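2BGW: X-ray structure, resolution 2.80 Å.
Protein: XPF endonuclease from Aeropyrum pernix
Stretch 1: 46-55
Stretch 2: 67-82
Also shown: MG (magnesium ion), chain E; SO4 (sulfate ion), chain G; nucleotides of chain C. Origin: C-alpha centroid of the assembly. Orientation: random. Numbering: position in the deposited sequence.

Stretch 1 46-55: SDSIIVERKT
Stretch 2 (67-82) RLFEQASRLAEHYETV

The strongest polar contact between the two stretches joins Lys 54, near the end of a strand, to Gln 71 in a helix: Lys 54 NZ donates to Gln 71 OE1 at 2.6 Å. Gln 71 (chi1 and chi2 both t, chi3 8°) extends toward the strand, while Lys 54 reaches it with chi1 -122° and chi2 133°, both between wells, and chi3 and chi4 near t. A long flexible cation suits a site where the acceptor lies across the gap between strand and helix. Lys 54 NZ also forms a long salt bridge with Glu 52 OE2 at 3.6 Å, and Glu 52 OE2 also binds the magnesium ion at 2.3 Å, as befits an acidic residue in an endonuclease. Glu 52 (chi1 t, chi2 p, chi3 43°) brings CD within 2.9 Å of Gln 71 NE2, but the angles are too poor for a hydrogen bond to either carboxylate oxygen.

The backbones meet at the other end. Ser 46 to Ile 49 form a type I turn, with Asp 47 at phi/psi -63/-19 and Ser 48 at -135/18, and residues 49-55 then run as an extended strand. The helix of the second stretch runs through to His 78; Tyr 79 leaves helical geometry at -125/151, Glu 80 turns at -78/-19, and residues 81-82 begin a strand parallel to the first. Ile 49 pairs with Thr 81 (CA to CA 4.9 Å) and Ile 50 with Val 82 (CA to CA 5.2 Å). Ile 50 N donates to Thr 81 O at 3.1 Å with a good angle of 158°; Thr 81 N to Ser 48 O, also 3.1 Å, is weak because its angle is only 121°. Ile 49 CA adds a CH contact to Thr 81 O at 3.5 Å. The helix axis runs nearly antiparallel to strand 49-55, at 165° and 9.5 Å at closest approach, so the chain reverses through Tyr 79 and Glu 80 to enter the sheet in parallel.

Side chains alternate across the sheet. Ile 49 (m, t) and Thr 81 (m) share one face, with Ile 49 CG1 3.9 Å from Thr 81 CB; both are beta-branched, a shape that suits extended backbone. Ile 50 (t, p) and Val 82 (t) occupy the other, with Ile 50 CG2 4.1 Å from Val 82 CG1. Ile 50 is the hub of the apolar packing: its CG2 lies 4.1 Å from Leu 75 CD2 and 3.6 Å from Tyr 79 CG, and its CB sits over the face of the Tyr 79 ring, 3.7 Å from the centroid. The aromatic face offers a broad apolar surface, while Tyr 79 OH is hydrogen-bonded elsewhere in the structure. Leu 75 (m, t) points toward the strand and also meets Glu 52, its CD1 3.8 Å from Glu 52 CB, so the carboxylate's aliphatic stem joins the packing. Beside the turn, Ser 48 CB rests 3.4 Å from Glu 80 CG.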

# COMPACT_ATOMS: atom_id res chain seq x y z
N SER A 46 -7.67 -1.51 6.86
CA SER A 46 -7.66 -2.52 7.87
C SER A 46 -6.32 -2.25 8.50
O SER A 46 -5.64 -1.32 8.08
CB SER A 46 -7.74 -3.90 7.24
OG SER A 46 -6.49 -4.36 6.77
N ASP A 47 -5.91 -3.03 9.51
CA ASP A 47 -4.66 -2.68 10.22
C ASP A 47 -3.42 -2.73 9.33
O ASP A 47 -2.41 -2.13 9.64
CB ASP A 47 -4.44 -3.48 11.53
CG ASP A 47 -3.28 -2.89 12.39
OD1 ASP A 47 -3.46 -1.78 13.00
OD2 ASP A 47 -2.16 -3.50 12.42
N SER A 48 -3.52 -3.40 8.20
CA SER A 48 -2.34 -3.58 7.37
C SER A 48 -2.59 -3.34 5.89
O SER A 48 -1.79 -3.77 5.04
CB SER A 48 -1.84 -5.00 7.57
OG SER A 48 -2.96 -5.86 7.58
N ILE A 49 -3.70 -2.66 5.59
CA ILE A 49 -3.99 -2.22 4.24
C ILE A 49 -4.11 -0.70 4.15
O ILE A 49 -5.03 -0.11 4.71
CB ILE A 49 -5.25 -2.88 3.71
CG1 ILE A 49 -5.07 -4.41 3.72
CG2 ILE A 49 -5.54 -2.36 2.33
CD1 ILE A 49 -6.18 -5.23 3.12
N ILE A 50 -3.19 -0.06 3.44
CA ILE A 50 -3.30 1.37 3.20
C ILE A 50 -3.68 1.57 1.74
O ILE A 50 -3.29 0.77 0.87
CB ILE A 50 -1.99 2.13 3.59
CG1 ILE A 50 -2.21 3.63 3.62
CG2 ILE A 50 -0.88 1.84 2.61
CD1 ILE A 50 -2.83 4.09 4.86
N VAL A 51 -4.44 2.62 1.48
CA VAL A 51 -4.93 2.97 0.15
C VAL A 51 -4.52 4.40 -0.16
O VAL A 51 -4.70 5.32 0.67
CB VAL A 51 -6.48 2.86 0.08
CG1 VAL A 51 -7.05 3.56 -1.16
CG2 VAL A 51 -6.92 1.42 0.11
N GLU A 52 -3.98 4.58 -1.36
CA GLU A 52 -3.54 5.88 -1.85
C GLU A 52 -4.39 6.10 -3.07
O GLU A 52 -4.39 5.28 -3.96
CB GLU A 52 -2.03 5.80 -2.18
CG GLU A 52 -1.36 7.00 -2.85
CD GLU A 52 -1.80 8.35 -2.28
OE1 GLU A 52 -1.92 8.51 -1.04
OE2 GLU A 52 -2.03 9.28 -3.10
N ARG A 53 -5.16 7.18 -3.09
CA ARG A 53 -6.08 7.45 -4.19
C ARG A 53 -5.48 8.48 -5.10
O ARG A 53 -5.02 9.51 -4.63
CB ARG A 53 -7.42 7.98 -3.69
CG ARG A 53 -8.38 8.31 -4.79
CD ARG A 53 -9.48 9.22 -4.29
NE ARG A 53 -10.32 9.75 -5.36
CZ ARG A 53 -10.45 11.04 -5.66
NH1 ARG A 53 -9.78 11.95 -4.97
NH2 ARG A 53 -11.25 11.43 -6.64
N LYS A 54 -5.51 8.20 -6.40
CA LYS A 54 -4.94 9.11 -7.39
C LYS A 54 -5.77 9.10 -8.66
O LYS A 54 -6.11 8.04 -9.19
CB LYS A 54 -3.53 8.65 -7.70
CG LYS A 54 -2.53 9.70 -7.46
CD LYS A 54 -1.38 9.18 -6.68
CE LYS A 54 -0.83 10.30 -5.86
NZ LYS A 54 0.55 9.96 -5.54
N THR A 55 -6.11 10.30 -9.14
CA THR A 55 -6.74 10.46 -10.47
C THR A 55 -5.72 10.06 -11.53
O THR A 55 -4.50 10.24 -11.33
CB THR A 55 -7.09 11.92 -10.76
OG1 THR A 55 -5.93 12.71 -10.49
CG2 THR A 55 -8.26 12.42 -9.93
N ARG A 67 7.78 12.55 -7.41
CA ARG A 67 6.90 12.31 -6.28
C ARG A 67 6.39 10.85 -6.16
O ARG A 67 6.42 10.28 -5.07
CB ARG A 67 5.70 13.23 -6.36
CG ARG A 67 5.88 14.57 -5.76
CD ARG A 67 4.47 15.10 -5.53
NE ARG A 67 4.45 16.45 -4.95
CZ ARG A 67 3.48 17.35 -5.16
NH1 ARG A 67 2.44 17.06 -5.96
NH2 ARG A 67 3.55 18.56 -4.59
N LEU A 68 5.94 10.25 -7.27
CA LEU A 68 5.30 8.93 -7.24
C LEU A 68 6.08 7.81 -6.55
O LEU A 68 5.54 7.13 -5.69
CB LEU A 68 4.92 8.46 -8.63
CG LEU A 68 4.17 7.12 -8.65
CD1 LEU A 68 2.77 7.23 -8.01
CD2 LEU A 68 4.09 6.56 -10.06
N PHE A 69 7.32 7.60 -6.93
CA PHE A 69 8.04 6.49 -6.36
C PHE A 69 8.58 6.74 -4.94
O PHE A 69 8.95 5.79 -4.23
CB PHE A 69 9.14 6.06 -7.30
CG PHE A 69 8.66 5.25 -8.43
CD1 PHE A 69 7.82 5.80 -9.39
CD2 PHE A 69 9.02 3.91 -8.54
CE1 PHE A 69 7.35 5.02 -10.46
CE2 PHE A 69 8.56 3.12 -9.60
CZ PHE A 69 7.73 3.68 -10.57
N GLU A 70 8.64 8.01 -4.53
CA GLU A 70 9.06 8.30 -3.18
C GLU A 70 7.90 7.90 -2.31
O GLU A 70 8.05 7.07 -1.41
CB GLU A 70 9.45 9.76 -2.99
CG GLU A 70 10.96 10.03 -3.29
N GLN A 71 6.73 8.43 -2.62
CA GLN A 71 5.50 8.02 -1.97
C GLN A 71 5.29 6.51 -1.98
O GLN A 71 4.79 5.92 -1.03
CB GLN A 71 4.36 8.64 -2.72
CG GLN A 71 3.04 8.47 -2.10
CD GLN A 71 2.08 9.46 -2.71
OE1 GLN A 71 2.42 10.15 -3.68
NE2 GLN A 71 0.88 9.56 -2.14
N ALA A 72 5.69 5.88 -3.08
CA ALA A 72 5.41 4.49 -3.28
C ALA A 72 6.16 3.66 -2.29
O ALA A 72 5.59 2.80 -1.66
CB ALA A 72 5.80 4.06 -4.71
N SER A 73 7.45 3.92 -2.19
CA SER A 73 8.35 3.16 -1.33
C SER A 73 8.08 3.41 0.17
O SER A 73 8.29 2.52 0.99
CB SER A 73 9.81 3.49 -1.67
OG SER A 73 10.05 4.89 -1.51
N ARG A 74 7.62 4.60 0.52
CA ARG A 74 7.21 4.85 1.88
C ARG A 74 6.05 3.91 2.25
O ARG A 74 6.15 3.15 3.22
CB ARG A 74 6.78 6.30 2.06
CG ARG A 74 7.47 6.92 3.26
CD ARG A 74 7.29 8.41 3.32
NE ARG A 74 5.90 8.74 3.61
CZ ARG A 74 5.52 9.80 4.32
NH1 ARG A 74 6.44 10.62 4.83
NH2 ARG A 74 4.23 10.04 4.54
N LEU A 75 4.99 3.94 1.44
CA LEU A 75 3.83 3.13 1.70
C LEU A 75 4.22 1.67 1.84
O LEU A 75 3.79 1.00 2.77
CB LEU A 75 2.78 3.33 0.63
CG LEU A 75 2.17 4.73 0.52
CD1 LEU A 75 1.36 4.81 -0.75
CD2 LEU A 75 1.30 5.16 1.70
N ALA A 76 5.08 1.20 0.95
CA ALA A 76 5.45 -0.20 0.92
C ALA A 76 6.30 -0.61 2.12
O ALA A 76 6.30 -1.79 2.51
CB ALA A 76 6.15 -0.51 -0.38
N GLU A 77 7.03 0.35 2.68
CA GLU A 77 7.84 0.13 3.89
C GLU A 77 6.96 -0.00 5.12
O GLU A 77 7.27 -0.76 6.02
CB GLU A 77 8.75 1.33 4.12
CG GLU A 77 9.87 1.13 5.15
CD GLU A 77 10.63 2.43 5.50
OE1 GLU A 77 10.53 3.46 4.79
OE2 GLU A 77 11.36 2.41 6.51
N HIS A 78 5.86 0.73 5.17
CA HIS A 78 5.10 0.82 6.40
C HIS A 78 3.85 -0.06 6.47
O HIS A 78 3.38 -0.35 7.56
CB HIS A 78 4.76 2.27 6.66
CG HIS A 78 5.96 3.12 6.92
ND1 HIS A 78 6.76 3.60 5.91
CD2 HIS A 78 6.52 3.56 8.07
CE1 HIS A 78 7.75 4.30 6.43
NE2 HIS A 78 7.63 4.29 7.74
N TYR A 79 3.30 -0.48 5.35
CA TYR A 79 2.11 -1.29 5.42
C TYR A 79 2.33 -2.54 4.70
O TYR A 79 3.11 -2.61 3.76
CB TYR A 79 0.94 -0.56 4.83
CG TYR A 79 0.56 0.60 5.68
CD1 TYR A 79 1.23 1.80 5.57
CD2 TYR A 79 -0.44 0.49 6.63
CE1 TYR A 79 0.90 2.87 6.37
CE2 TYR A 79 -0.79 1.56 7.44
CZ TYR A 79 -0.11 2.74 7.30
OH TYR A 79 -0.42 3.83 8.07
N GLU A 80 1.65 -3.57 5.14
CA GLU A 80 1.97 -4.87 4.57
C GLU A 80 1.35 -5.04 3.17
O GLU A 80 1.80 -5.86 2.37
CB GLU A 80 1.62 -5.94 5.60
CG GLU A 80 0.30 -6.63 5.44
CD GLU A 80 0.51 -8.12 5.16
OE1 GLU A 80 1.49 -8.44 4.42
OE2 GLU A 80 -0.30 -8.95 5.67
N THR A 81 0.34 -4.22 2.88
CA THR A 81 -0.43 -4.30 1.66
C THR A 81 -0.74 -2.88 1.25
O THR A 81 -1.37 -2.12 1.98
CB THR A 81 -1.72 -5.12 1.89
OG1 THR A 81 -1.37 -6.49 2.14
CG2 THR A 81 -2.62 -5.10 0.69
N VAL A 82 -0.30 -2.51 0.06
CA VAL A 82 -0.50 -1.15 -0.44
C VAL A 82 -1.33 -1.18 -1.71
O VAL A 82 -0.96 -1.82 -2.67
CB VAL A 82 0.87 -0.45 -0.77
CG1 VAL A 82 0.64 0.97 -1.15
CG2 VAL A 82 1.80 -0.50 0.41
MG MG E . -3.66 10.83 -2.79
S SO4 G . -10.29 15.33 -5.92
O1 SO4 G . -10.32 14.67 -4.62
O2 SO4 G . -9.00 15.03 -6.55
O3 SO4 G . -11.38 14.84 -6.78
O4 SO4 G . -10.50 16.76 -5.66
P DA C 15 15.63 2.27 3.16
OP1 DA C 15 16.93 2.92 2.91
OP2 DA C 15 14.62 2.95 4.01
O5' DA C 15 14.98 1.96 1.74
C5' DA C 15 15.85 1.31 0.80
C4' DA C 15 15.03 0.72 -0.33
O4' DA C 15 14.14 -0.29 0.21
C3' DA C 15 14.13 1.77 -0.98
O3' DA C 15 14.58 2.09 -2.30
C2' DA C 15 12.73 1.15 -0.96
C1' DA C 15 13.00 -0.31 -0.60
N9 DA C 15 11.82 -0.90 0.04
C8 DA C 15 11.14 -0.42 1.13
N7 DA C 15 10.08 -1.14 1.44
C5 DA C 15 10.06 -2.15 0.48
C6 DA C 15 9.17 -3.23 0.25
N6 DA C 15 8.10 -3.49 1.01
N1 DA C 15 9.44 -4.03 -0.80
C2 DA C 15 10.51 -3.75 -1.55
N3 DA C 15 11.41 -2.76 -1.44
C4 DA C 15 11.12 -2.00 -0.39